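Local coordinates for Carboxylesterase/phospholipase family protein (Francisella tularensis subsp. tularensis, PDB 4F21) that probably hydrolyses carboxylic ester bonds as a serine hydrolase of the carboxylesterase/phospholipase family, at residues C39-H44 with I134-F139; G158-L163 with L184-C189; S112-V117 with G143-Y148; Y27-P32 with E66-F71; T192-L197 with M224-C229. All blocks are in the same frame, centred on the assembly; numbering follows the deposited sequence.

Interaction 1. Residues C39-H44 with I134-F139; sequences CVIWLH and IILAGF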
# COMPACT_ATOMS: atom_id res chain seq x y z
N CYS A 39 -11.76 -8.63 1.96
CA CYS A 39 -10.72 -8.36 2.95
C CYS A 39 -9.78 -7.23 2.54
O CYS A 39 -9.38 -7.12 1.39
CB CYS A 39 -9.92 -9.63 3.25
SG CYS A 39 -8.67 -9.45 4.55
N VAL A 40 -9.45 -6.37 3.50
CA VAL A 40 -8.51 -5.29 3.25
C VAL A 40 -7.34 -5.35 4.21
O VAL A 40 -7.49 -5.18 5.42
CB VAL A 40 -9.18 -3.90 3.35
CG1 VAL A 40 -8.27 -2.82 2.78
CG2 VAL A 40 -10.51 -3.89 2.63
N ILE A 41 -6.16 -5.61 3.66
CA ILE A 41 -4.94 -5.61 4.44
C ILE A 41 -4.34 -4.21 4.43
O ILE A 41 -3.82 -3.76 3.41
CB ILE A 41 -3.93 -6.64 3.90
CG1 ILE A 41 -4.59 -8.02 3.85
CG2 ILE A 41 -2.68 -6.68 4.77
CD1 ILE A 41 -3.66 -9.13 3.42
N TRP A 42 -4.44 -3.53 5.57
CA TRP A 42 -3.97 -2.15 5.72
C TRP A 42 -2.64 -2.11 6.47
O TRP A 42 -2.56 -2.46 7.65
CB TRP A 42 -5.01 -1.31 6.47
CG TRP A 42 -4.75 0.17 6.39
CD1 TRP A 42 -3.89 0.89 7.16
CD2 TRP A 42 -5.38 1.10 5.50
NE1 TRP A 42 -3.93 2.22 6.80
CE2 TRP A 42 -4.84 2.37 5.79
CE3 TRP A 42 -6.33 0.99 4.49
CZ2 TRP A 42 -5.22 3.52 5.10
CZ3 TRP A 42 -6.72 2.13 3.80
CH2 TRP A 42 -6.16 3.38 4.11
N LEU A 43 -1.59 -1.67 5.78
CA LEU A 43 -0.24 -1.63 6.35
C LEU A 43 0.18 -0.23 6.76
O LEU A 43 -0.18 0.76 6.12
CB LEU A 43 0.77 -2.19 5.34
CG LEU A 43 0.44 -3.53 4.68
CD1 LEU A 43 1.55 -3.94 3.72
CD2 LEU A 43 0.21 -4.62 5.72
N HIS A 44 0.94 -0.14 7.85
CA HIS A 44 1.52 1.13 8.28
C HIS A 44 2.90 0.90 8.91
O HIS A 44 3.14 -0.15 9.51
CB HIS A 44 0.59 1.89 9.23
CG HIS A 44 0.43 1.26 10.58
ND1 HIS A 44 -0.74 0.65 10.99
CD2 HIS A 44 1.29 1.17 11.63
CE1 HIS A 44 -0.59 0.20 12.22
NE2 HIS A 44 0.63 0.50 12.63
N ILE A 134 -9.00 -9.67 -1.90
CA ILE A 134 -8.18 -9.04 -0.87
C ILE A 134 -7.47 -7.83 -1.46
O ILE A 134 -6.89 -7.92 -2.54
CB ILE A 134 -7.12 -10.01 -0.32
CG1 ILE A 134 -7.77 -11.34 0.08
CG2 ILE A 134 -6.39 -9.39 0.86
CD1 ILE A 134 -6.78 -12.38 0.55
N ILE A 135 -7.52 -6.71 -0.75
CA ILE A 135 -6.87 -5.48 -1.21
C ILE A 135 -5.69 -5.09 -0.31
O ILE A 135 -5.83 -5.02 0.91
CB ILE A 135 -7.86 -4.30 -1.26
CG1 ILE A 135 -8.93 -4.54 -2.32
CG2 ILE A 135 -7.13 -3.00 -1.57
CD1 ILE A 135 -9.87 -3.37 -2.49
N LEU A 136 -4.54 -4.84 -0.93
CA LEU A 136 -3.37 -4.38 -0.20
C LEU A 136 -3.25 -2.85 -0.25
O LEU A 136 -2.93 -2.27 -1.28
CB LEU A 136 -2.09 -5.02 -0.76
CG LEU A 136 -2.06 -6.55 -0.76
CD1 LEU A 136 -0.80 -7.08 -1.42
CD2 LEU A 136 -2.18 -7.08 0.67
N ALA A 137 -3.53 -2.21 0.88
CA ALA A 137 -3.42 -0.76 0.98
C ALA A 137 -2.23 -0.41 1.87
O ALA A 137 -1.96 -1.10 2.85
CB ALA A 137 -4.70 -0.17 1.54
N GLY A 138 -1.54 0.67 1.53
CA GLY A 138 -0.39 1.08 2.31
C GLY A 138 -0.25 2.59 2.42
O GLY A 138 -0.63 3.32 1.51
N PHE A 139 0.28 3.05 3.55
CA PHE A 139 0.56 4.47 3.75
C PHE A 139 2.03 4.70 4.07
O PHE A 139 2.61 4.00 4.91
CB PHE A 139 -0.33 5.04 4.86
CG PHE A 139 0.04 6.45 5.25
CD1 PHE A 139 -0.43 7.53 4.52
CD2 PHE A 139 0.84 6.70 6.35
CE1 PHE A 139 -0.09 8.83 4.88
CE2 PHE A 139 1.18 7.99 6.71
CZ PHE A 139 0.71 9.05 5.98
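The backbones of C39-H44 and I134-F139 run in parallel and are laced by a ladder of hydrogen bonds whose donors come from each strand in turn. I135 N gives to C39 O, I41 N to I135 O at 2.8 Å, A137 N to I41 O and L43 N to A137 O, the last nearly straight at 168°. Beyond it the ladder frays: F139 N reaches L43 O over a weak 3.5 Å. A short CA-H...O contact, I134 CA to C39 O at 3.2 Å, supplements the ladder at its start.

Apolar contacts fall on both faces. On one, the CD2 branch of L136 lies beside I41, 3.7 Å from I41 CB, the two side chains pointing the same way, while I134 CG2 meets I41 CG1 at 3.7 Å from an oblique direction. On the other, the indole of W42, its CG anti to the backbone N (chi1 -167°), is turned toward A137, and CE3 of its six-membered ring comes within 3.6 Å of A137 CB, obliquely to the ring. W42 also meets the rings of F53 and F71. Every touching residue is buried. Such a parallel, hydrophobic strand pair is typical of the central sheet of the alpha/beta hydrolase fold.

Interaction 2. Residues G158-L163 with L184-C189; sequences GGIMAL and LPILVC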
# COMPACT_ATOMS: atom_id res chain seq x y z
N GLY A 158 -6.54 -8.28 -5.43
CA GLY A 158 -7.74 -7.48 -5.61
C GLY A 158 -7.53 -6.00 -5.87
O GLY A 158 -8.32 -5.37 -6.57
N GLY A 159 -6.46 -5.45 -5.31
CA GLY A 159 -6.17 -4.04 -5.50
C GLY A 159 -5.01 -3.54 -4.67
O GLY A 159 -4.54 -4.22 -3.75
N ILE A 160 -4.52 -2.36 -5.02
CA ILE A 160 -3.46 -1.70 -4.27
C ILE A 160 -3.89 -0.27 -3.97
O ILE A 160 -4.37 0.43 -4.85
CB ILE A 160 -2.14 -1.65 -5.06
CG1 ILE A 160 -1.73 -3.05 -5.53
CG2 ILE A 160 -1.04 -1.03 -4.22
CD1 ILE A 160 -0.60 -3.04 -6.54
N MET A 161 -3.71 0.16 -2.72
CA MET A 161 -3.98 1.56 -2.39
C MET A 161 -2.75 2.27 -1.83
O MET A 161 -2.56 2.36 -0.62
CB MET A 161 -5.18 1.69 -1.44
CG MET A 161 -6.51 1.36 -2.11
SD MET A 161 -7.95 1.93 -1.17
CE MET A 161 -7.93 0.81 0.23
N ALA A 162 -1.91 2.76 -2.74
CA ALA A 162 -0.70 3.47 -2.36
C ALA A 162 -1.04 4.87 -1.88
O ALA A 162 -1.68 5.65 -2.60
CB ALA A 162 0.27 3.52 -3.53
N LEU A 163 -0.61 5.19 -0.67
CA LEU A 163 -0.91 6.48 -0.05
C LEU A 163 0.37 7.11 0.48
O LEU A 163 0.96 6.61 1.44
CB LEU A 163 -1.89 6.29 1.11
CG LEU A 163 -3.19 5.52 0.82
CD1 LEU A 163 -3.65 4.78 2.07
CD2 LEU A 163 -4.27 6.47 0.35
N LEU A 184 -4.81 -4.80 -12.46
CA LEU A 184 -5.62 -4.84 -11.25
C LEU A 184 -5.84 -3.41 -10.78
O LEU A 184 -4.98 -2.55 -11.00
CB LEU A 184 -4.96 -5.68 -10.15
CG LEU A 184 -4.07 -4.98 -9.12
CD1 LEU A 184 -3.81 -5.90 -7.94
CD2 LEU A 184 -2.75 -4.54 -9.74
N PRO A 185 -6.99 -3.14 -10.15
CA PRO A 185 -7.32 -1.80 -9.64
C PRO A 185 -6.29 -1.24 -8.66
O PRO A 185 -6.19 -1.70 -7.53
CB PRO A 185 -8.65 -2.04 -8.92
CG PRO A 185 -9.26 -3.17 -9.65
CD PRO A 185 -8.12 -4.07 -10.01
N ILE A 186 -5.53 -0.25 -9.11
CA ILE A 186 -4.55 0.41 -8.26
C ILE A 186 -4.96 1.86 -8.02
O ILE A 186 -5.28 2.59 -8.96
CB ILE A 186 -3.14 0.37 -8.88
CG1 ILE A 186 -2.68 -1.08 -9.05
CG2 ILE A 186 -2.15 1.14 -8.01
CD1 ILE A 186 -1.32 -1.22 -9.68
N LEU A 187 -4.96 2.27 -6.76
CA LEU A 187 -5.24 3.65 -6.41
C LEU A 187 -4.02 4.28 -5.77
O LEU A 187 -3.56 3.84 -4.72
CB LEU A 187 -6.42 3.74 -5.44
CG LEU A 187 -6.71 5.14 -4.89
CD1 LEU A 187 -7.12 6.09 -6.00
CD2 LEU A 187 -7.77 5.08 -3.80
N VAL A 188 -3.49 5.31 -6.42
CA VAL A 188 -2.39 6.08 -5.86
C VAL A 188 -2.93 7.41 -5.35
O VAL A 188 -3.65 8.11 -6.06
CB VAL A 188 -1.31 6.35 -6.92
CG1 VAL A 188 -0.09 7.00 -6.28
CG2 VAL A 188 -0.92 5.07 -7.63
N CYS A 189 -2.59 7.74 -4.11
CA CYS A 189 -2.94 9.04 -3.53
C CYS A 189 -1.68 9.69 -2.98
O CYS A 189 -0.78 9.00 -2.51
CB CYS A 189 -3.98 8.88 -2.42
SG CYS A 189 -5.57 8.18 -2.94
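I160 and I186 adopt almost the same conformation, and this is what lets them lie side by side across neighbouring strands. In both, CG1 is anti to the carbonyl carbon (chi1 -54° in I160 and -61° in I186) and the chain then runs out extended, bringing the two CD1 methyls to 3.7 Å. L184 adds its CD2 branch to this apolar row, 4.1 Å from I160 CD1, while its other methyl, CD1, rests near G159 N. The reverse face is built differently. M161 and L187 cross at a slant, M161 CG lying 4.1 Å from L187 CB; the methionine chain bends at chi3, and the side chain also touches F239 of helix 230-243. Next along, L163 uses its CD2 branch to reach C189 CB at 3.7 Å.

Between the two faces the main chains are joined in parallel register. L187 N binds I160 O at 2.7 Å, and C189 N binds A162 O. I160 N binds P185 O, whereas A162 N to L187 O is weak and bent. Together the strands are the two ends of a beta-alpha-beta crossover through helix 170-173, the recurring unit of the alpha/beta hydrolase sheet.

Interaction 3. Residues S112-V117 with G143-Y148; sequences SSIAKV and GIIATY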
# COMPACT_ATOMS: atom_id res chain seq x y z
N SER A 112 11.57 -9.80 2.92
CA SER A 112 11.05 -10.51 4.08
C SER A 112 9.65 -10.02 4.41
O SER A 112 8.71 -10.81 4.49
CB SER A 112 11.97 -10.34 5.29
OG SER A 112 12.14 -8.97 5.61
N SER A 113 9.53 -8.70 4.56
CA SER A 113 8.25 -8.07 4.88
C SER A 113 7.20 -8.48 3.86
O SER A 113 6.08 -8.85 4.23
CB SER A 113 8.40 -6.55 4.91
OG SER A 113 7.18 -5.94 5.30
N ILE A 114 7.57 -8.43 2.58
CA ILE A 114 6.67 -8.83 1.51
C ILE A 114 6.16 -10.23 1.79
O ILE A 114 4.95 -10.47 1.79
CB ILE A 114 7.36 -8.80 0.13
CG1 ILE A 114 7.70 -7.36 -0.27
CG2 ILE A 114 6.49 -9.47 -0.92
CD1 ILE A 114 8.38 -7.24 -1.61
N ALA A 115 7.10 -11.14 2.07
CA ALA A 115 6.76 -12.53 2.33
C ALA A 115 5.76 -12.62 3.47
O ALA A 115 4.81 -13.42 3.42
CB ALA A 115 8.00 -13.34 2.65
N LYS A 116 5.95 -11.78 4.49
CA LYS A 116 5.04 -11.76 5.63
C LYS A 116 3.64 -11.54 5.09
O LYS A 116 2.74 -12.35 5.33
CB LYS A 116 5.43 -10.68 6.63
CG LYS A 116 6.85 -10.81 7.17
CD LYS A 116 7.24 -9.62 8.02
CE LYS A 116 8.71 -9.70 8.44
NZ LYS A 116 9.16 -8.45 9.12
N VAL A 117 3.48 -10.46 4.32
CA VAL A 117 2.20 -10.14 3.72
C VAL A 117 1.71 -11.34 2.91
O VAL A 117 0.55 -11.73 3.02
CB VAL A 117 2.27 -8.89 2.82
CG1 VAL A 117 0.94 -8.66 2.11
CG2 VAL A 117 2.66 -7.66 3.65
N GLY A 143 3.38 1.75 2.37
CA GLY A 143 2.89 1.72 1.00
C GLY A 143 3.78 0.98 0.02
O GLY A 143 3.33 0.57 -1.06
N ILE A 144 5.04 0.81 0.39
CA ILE A 144 6.00 0.09 -0.43
C ILE A 144 5.67 -1.40 -0.49
O ILE A 144 5.74 -2.03 -1.54
CB ILE A 144 7.43 0.25 0.14
CG1 ILE A 144 7.70 1.73 0.45
CG2 ILE A 144 8.46 -0.31 -0.83
CD1 ILE A 144 8.83 1.95 1.45
N ILE A 145 5.30 -1.96 0.66
CA ILE A 145 5.12 -3.40 0.81
C ILE A 145 3.77 -3.89 0.28
O ILE A 145 3.48 -5.08 0.29
CB ILE A 145 5.29 -3.82 2.29
CG1 ILE A 145 6.39 -2.99 2.96
CG2 ILE A 145 5.63 -5.30 2.41
CD1 ILE A 145 7.78 -3.26 2.42
N ALA A 146 2.95 -2.96 -0.21
CA ALA A 146 1.65 -3.32 -0.77
C ALA A 146 1.73 -3.45 -2.28
O ALA A 146 1.21 -4.40 -2.86
CB ALA A 146 0.61 -2.30 -0.37
N THR A 147 2.36 -2.47 -2.91
CA THR A 147 2.51 -2.44 -4.36
C THR A 147 3.42 -3.57 -4.82
O THR A 147 2.98 -4.50 -5.49
CB THR A 147 3.04 -1.08 -4.85
OG1 THR A 147 2.06 -0.06 -4.57
CG2 THR A 147 3.30 -1.11 -6.34
N TYR A 148 4.69 -3.49 -4.41
CA TYR A 148 5.72 -4.49 -4.74
C TYR A 148 5.25 -5.92 -4.53
O TYR A 148 5.55 -6.80 -5.34
CB TYR A 148 6.98 -4.26 -3.91
CG TYR A 148 7.97 -3.29 -4.53
CD1 TYR A 148 8.13 -3.21 -5.91
CD2 TYR A 148 8.75 -2.47 -3.73
CE1 TYR A 148 9.03 -2.32 -6.47
CE2 TYR A 148 9.65 -1.59 -4.28
CZ TYR A 148 9.79 -1.52 -5.65
OH TYR A 148 10.69 -0.64 -6.19
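I145 faces helix 111-126, and its CG2 methyl is the atom on which three residues converge. S113 OG lies 3.3 Å from that methyl, I114 CG1 is 4.0 Å from I145 CG2, and V117 CG2 is likewise 4.0 Å from I145 CG2. The methyl thus meets residues one helical turn apart, S113 and V117, with I114 beside them. Both I114 and V117 meet the isoleucine at a slant, branch against branch. With chi1 of I145 at -37°, I145 CG2 is held on the side away from the backbone N, while CG1 and CD1 of I145 remain near S113 OG.

The serine hydroxyl makes no polar bond to the isoleucine; it is hydrogen-bonded to I76 O, which fixes the oxygen while the methyl packs against it. The helix axes approach to 9.5 Å and cross at -71°, a steep angle that concentrates the contact in a small patch. Both helices belong to the layer on one face of the alpha/beta hydrolase sheet, where V117 and A146 also rest on L136 of strand 134-139.

A second approach comes from the extended chain of I114. Its chi2 of 180° sends CD1 outward to Y148 CB, 4.0 Å away, so the tyrosine is touched at the root of its side chain. The phenol ring lies farther on, stacked with F173, and its hydroxyl is hydrogen-bonded to P168 O.

Interaction 4. Residues Y27-P32 with E66-F71; sequences YELMEP and EIRFIF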
# COMPACT_ATOMS: atom_id res chain seq x y z
N TYR A 27 -1.62 -8.48 15.04
CA TYR A 27 -2.48 -7.70 14.15
C TYR A 27 -3.89 -7.49 14.70
O TYR A 27 -4.47 -8.38 15.33
CB TYR A 27 -2.54 -8.33 12.76
CG TYR A 27 -2.81 -9.81 12.74
CD1 TYR A 27 -1.77 -10.73 12.83
CD2 TYR A 27 -4.10 -10.30 12.62
CE1 TYR A 27 -2.01 -12.09 12.81
CE2 TYR A 27 -4.36 -11.65 12.60
CZ TYR A 27 -3.31 -12.55 12.69
OH TYR A 27 -3.56 -13.90 12.66
N GLU A 28 -4.45 -6.31 14.45
CA GLU A 28 -5.83 -6.02 14.78
C GLU A 28 -6.74 -6.60 13.70
O GLU A 28 -6.50 -6.41 12.51
CB GLU A 28 -6.07 -4.52 14.90
CG GLU A 28 -5.37 -3.86 16.08
CD GLU A 28 -6.13 -4.05 17.39
OE1 GLU A 28 -6.70 -5.13 17.62
OE2 GLU A 28 -6.15 -3.09 18.19
N LEU A 29 -7.78 -7.30 14.12
CA LEU A 29 -8.65 -7.95 13.16
C LEU A 29 -10.10 -7.51 13.36
O LEU A 29 -10.66 -7.66 14.44
CB LEU A 29 -8.52 -9.47 13.25
CG LEU A 29 -8.92 -10.27 12.02
CD1 LEU A 29 -8.07 -11.52 11.91
CD2 LEU A 29 -10.40 -10.62 12.06
N MET A 30 -10.69 -6.96 12.30
CA MET A 30 -12.10 -6.59 12.33
C MET A 30 -12.92 -7.59 11.52
O MET A 30 -12.78 -7.67 10.30
CB MET A 30 -12.32 -5.18 11.80
CG MET A 30 -11.91 -4.08 12.76
SD MET A 30 -12.44 -2.45 12.19
CE MET A 30 -11.77 -1.40 13.47
N GLU A 31 -13.77 -8.33 12.21
CA GLU A 31 -14.67 -9.27 11.55
C GLU A 31 -15.95 -8.55 11.17
O GLU A 31 -16.54 -7.85 12.00
CB GLU A 31 -14.96 -10.46 12.46
CG GLU A 31 -15.28 -11.75 11.72
CD GLU A 31 -14.12 -12.22 10.86
OE1 GLU A 31 -14.30 -12.38 9.64
OE2 GLU A 31 -13.02 -12.44 11.42
N PRO A 32 -16.40 -8.72 9.92
CA PRO A 32 -17.56 -7.98 9.42
C PRO A 32 -18.86 -8.45 10.04
O PRO A 32 -18.92 -9.55 10.60
CB PRO A 32 -17.54 -8.29 7.92
CG PRO A 32 -16.89 -9.62 7.83
CD PRO A 32 -15.85 -9.64 8.91
N GLU A 66 -19.66 -7.21 4.64
CA GLU A 66 -18.91 -8.37 4.17
C GLU A 66 -17.42 -8.11 3.97
O GLU A 66 -16.81 -8.67 3.07
CB GLU A 66 -19.51 -8.88 2.86
CG GLU A 66 -21.01 -9.11 2.89
CD GLU A 66 -21.53 -9.72 1.61
OE1 GLU A 66 -21.40 -10.95 1.44
OE2 GLU A 66 -22.08 -8.96 0.78
N ILE A 67 -16.84 -7.25 4.81
CA ILE A 67 -15.43 -6.90 4.67
C ILE A 67 -14.62 -7.11 5.95
O ILE A 67 -14.85 -6.43 6.95
CB ILE A 67 -15.26 -5.45 4.17
CG1 ILE A 67 -15.94 -5.26 2.82
CG2 ILE A 67 -13.78 -5.10 4.06
CD1 ILE A 67 -15.82 -3.87 2.27
N ARG A 68 -13.68 -8.05 5.91
CA ARG A 68 -12.75 -8.27 7.01
C ARG A 68 -11.59 -7.30 6.91
O ARG A 68 -11.04 -7.09 5.83
CB ARG A 68 -12.21 -9.70 6.97
CG ARG A 68 -11.13 -9.98 8.02
CD ARG A 68 -10.49 -11.34 7.82
NE ARG A 68 -11.39 -12.44 8.15
CZ ARG A 68 -12.01 -13.19 7.24
NH1 ARG A 68 -11.82 -12.96 5.95
NH2 ARG A 68 -12.82 -14.17 7.63
N PHE A 69 -11.20 -6.71 8.03
CA PHE A 69 -10.06 -5.79 8.03
C PHE A 69 -8.85 -6.35 8.78
O PHE A 69 -8.97 -6.79 9.93
CB PHE A 69 -10.46 -4.43 8.59
CG PHE A 69 -11.14 -3.53 7.58
CD1 PHE A 69 -12.52 -3.48 7.49
CD2 PHE A 69 -10.38 -2.73 6.74
CE1 PHE A 69 -13.13 -2.65 6.57
CE2 PHE A 69 -10.99 -1.90 5.81
CZ PHE A 69 -12.37 -1.86 5.73
N ILE A 70 -7.70 -6.31 8.11
CA ILE A 70 -6.45 -6.79 8.69
C ILE A 70 -5.46 -5.65 8.91
O ILE A 70 -5.00 -5.03 7.96
CB ILE A 70 -5.78 -7.84 7.78
CG1 ILE A 70 -6.72 -9.01 7.55
CG2 ILE A 70 -4.47 -8.32 8.38
CD1 ILE A 70 -7.12 -9.71 8.83
N PHE A 71 -5.13 -5.38 10.18
CA PHE A 71 -4.17 -4.34 10.54
C PHE A 71 -2.93 -4.93 11.22
O PHE A 71 -2.85 -4.96 12.44
CB PHE A 71 -4.80 -3.33 11.51
CG PHE A 71 -5.75 -2.37 10.86
CD1 PHE A 71 -5.29 -1.21 10.28
CD2 PHE A 71 -7.11 -2.63 10.85
CE1 PHE A 71 -6.16 -0.31 9.69
CE2 PHE A 71 -7.99 -1.74 10.25
CZ PHE A 71 -7.51 -0.58 9.67
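E31 and R68 form the charged contact between the two segments: E31 OE1 makes a salt bridge to R68 NH2 at 3.1 Å. Carboxylate and guanidinium planes stand 67° apart, so the ions do not pair flat in the two-bond manner, although the side chains lie alongside and point the same way. Close by, L29 CD2 comes to the edge of the guanidinium. The other leucine methyl, CD1, packs 3.7 Å from I70 CD1, and on the reverse face M30 CB meets F69 CB at 3.8 Å, near V57.

L29 and M30 sit on an antiparallel strand pair, and E31 follows just beyond its end. E28 with F71 and M30 with F69 are hydrogen-bonded pairs, and L29 with I70 is the non-hydrogen-bonded pair between them. One bond is unusual, E28 N lying 41° out of the carbonyl plane of F71 O. Strand 27-30 is an outermost strand of the mixed sheet, and its course is consistent with the antiparallel second strand of the canonical alpha/beta hydrolase fold, here at the sheet's outer edge.

Where the pairing ends, P32 folds its ring over the other chain, with CB 3.4 Å from I67 N. A bend at chi3 of R68 (-70°) turns its guanidinium to the glutamate. Farther out, backbone bonds from R68 and I70 to V40 fasten strand 67-72 to strand 38-44, and E66 forms a salt bridge with R37.

Interaction 5. Residues T192-L197 with M224-C229; sequences TDDQVL and MQHSVC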
# COMPACT_ATOMS: atom_id res chain seq x y z
N THR A 192 0.29 17.22 -1.91
CA THR A 192 1.03 18.21 -2.70
C THR A 192 2.12 18.91 -1.88
O THR A 192 3.22 19.13 -2.37
CB THR A 192 0.07 19.25 -3.30
OG1 THR A 192 -0.72 18.63 -4.33
CG2 THR A 192 0.83 20.42 -3.91
N ASP A 193 1.80 19.24 -0.63
CA ASP A 193 2.75 19.95 0.22
C ASP A 193 3.56 19.02 1.12
O ASP A 193 4.08 19.44 2.15
CB ASP A 193 2.02 20.99 1.06
CG ASP A 193 1.39 22.07 0.23
OD1 ASP A 193 1.06 21.79 -0.95
OD2 ASP A 193 1.22 23.20 0.74
N ASP A 194 3.66 17.75 0.73
CA ASP A 194 4.43 16.78 1.49
C ASP A 194 5.91 17.12 1.42
O ASP A 194 6.49 17.19 0.34
CB ASP A 194 4.19 15.37 0.94
CG ASP A 194 4.52 14.29 1.95
OD1 ASP A 194 5.29 14.57 2.90
OD2 ASP A 194 4.02 13.15 1.79
N GLN A 195 6.52 17.34 2.58
CA GLN A 195 7.94 17.65 2.67
C GLN A 195 8.69 16.48 3.29
O GLN A 195 9.91 16.53 3.46
CB GLN A 195 8.17 18.91 3.51
CG GLN A 195 7.81 20.21 2.80
CD GLN A 195 7.95 21.43 3.71
OE1 GLN A 195 7.86 21.31 4.93
NE2 GLN A 195 8.16 22.60 3.11
N VAL A 196 7.94 15.44 3.63
CA VAL A 196 8.52 14.19 4.12
C VAL A 196 8.70 13.23 2.95
O VAL A 196 9.73 12.56 2.82
CB VAL A 196 7.63 13.56 5.22
CG1 VAL A 196 7.85 12.05 5.31
CG2 VAL A 196 7.85 14.23 6.57
N LEU A 197 7.69 13.19 2.09
CA LEU A 197 7.70 12.32 0.92
C LEU A 197 7.08 13.09 -0.25
O LEU A 197 5.89 12.97 -0.51
CB LEU A 197 6.90 11.05 1.22
CG LEU A 197 7.22 9.74 0.49
CD1 LEU A 197 8.58 9.79 -0.17
CD2 LEU A 197 7.15 8.59 1.48
N MET A 224 -2.49 19.38 1.18
CA MET A 224 -2.23 18.25 2.06
C MET A 224 -0.74 17.90 2.08
O MET A 224 -0.07 17.93 1.04
CB MET A 224 -3.04 17.03 1.63
CG MET A 224 -3.13 15.97 2.71
SD MET A 224 -4.02 14.50 2.18
CE MET A 224 -2.82 13.76 1.08
N GLN A 225 -0.24 17.56 3.26
CA GLN A 225 1.15 17.17 3.42
C GLN A 225 1.26 15.66 3.58
O GLN A 225 0.70 14.90 2.79
CB GLN A 225 1.78 17.88 4.62
CG GLN A 225 1.55 19.38 4.65
CD GLN A 225 2.72 20.14 5.24
OE1 GLN A 225 2.69 20.52 6.41
NE2 GLN A 225 3.75 20.36 4.43
N HIS A 226 1.99 15.23 4.60
CA HIS A 226 2.15 13.80 4.88
C HIS A 226 1.06 13.32 5.83
O HIS A 226 1.29 13.15 7.02
CB HIS A 226 3.53 13.53 5.49
CG HIS A 226 3.97 12.10 5.37
ND1 HIS A 226 4.11 11.46 4.16
CD2 HIS A 226 4.29 11.19 6.32
CE1 HIS A 226 4.51 10.22 4.36
NE2 HIS A 226 4.62 10.03 5.66
N SER A 227 -0.13 13.11 5.28
CA SER A 227 -1.27 12.68 6.08
C SER A 227 -2.40 12.12 5.21
O SER A 227 -2.21 11.89 4.02
CB SER A 227 -1.80 13.86 6.90
OG SER A 227 -2.13 14.96 6.07
N VAL A 228 -3.56 11.92 5.81
CA VAL A 228 -4.75 11.50 5.09
C VAL A 228 -5.90 12.44 5.43
O VAL A 228 -6.23 12.63 6.60
CB VAL A 228 -5.16 10.06 5.46
CG1 VAL A 228 -6.52 9.70 4.89
CG2 VAL A 228 -4.10 9.06 4.99
N CYS A 229 -6.51 13.03 4.40
CA CYS A 229 -7.60 13.98 4.58
C CYS A 229 -8.97 13.34 4.39
O CYS A 229 -9.10 12.13 4.20
CB CYS A 229 -7.43 15.18 3.65
SG CYS A 229 -7.58 14.76 1.91
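D194 OD1 is gripped by two backbone amides of its own loop, V196 N and L197 N, each at 2.9 Å and both approaching from the same face of the carboxylate. The first bond closes an Asx turn. Held in this way, the carboxylate presents its other oxygen to H226: ND1 of the imidazole reaches D194 OD2 at 2.9 Å, on the syn side, and the oxygen lies only 10° out of the ring plane. The planes of carboxylate and ring are nevertheless 46° apart.

The histidine is also covered. V196 CG1 sits 3.7 Å from the ring centroid in a CH-pi contact, almost directly over the centre of the H226 ring, and L197 CB approaches CE1 obliquely at 4.0 Å. With chi1 of H226 at -160°, CG stands anti to the backbone N and the ring is directed at the aspartate loop. On its far side NE2 is hydrogen-bonded to S140 OG, a geometry consistent with the Ser-His-Asp charge relay of serine hydrolases. Farther back, D193 N donates to M224 O at 2.8 Å, and the amide of Q225 turns toward the carbonyl of D193.

The first loop runs from strand 186-191 to helix 199-210, with V196 and L197 touching helix 82-88; the second joins strand 216-221 to helix 230-243, whose N-cap is C229.

Overall arrangement
Interactions 4, 1 and 2 follow one another across a single sheet. W42 N to I70 O and V40 N to R68 O, both 2.9 Å, join interaction 4 to interaction 1; L136 N to G159 O and G138 N to M161 O, also 2.9 Å, join interaction 1 to interaction 2. Interaction 3 lies against one face of this sheet, with V117 CG1 3.8 Å from L136 CD2 and T147 OG1 3.3 Å from I160 CG2. Interaction 5 holds two members of the probable triad. F139 ties it to the sheet, its CZ 4.0 Å from H226 NE2, just before S140. Interaction 4 is remote from that site, its centre about 27 Å from that of interaction 5.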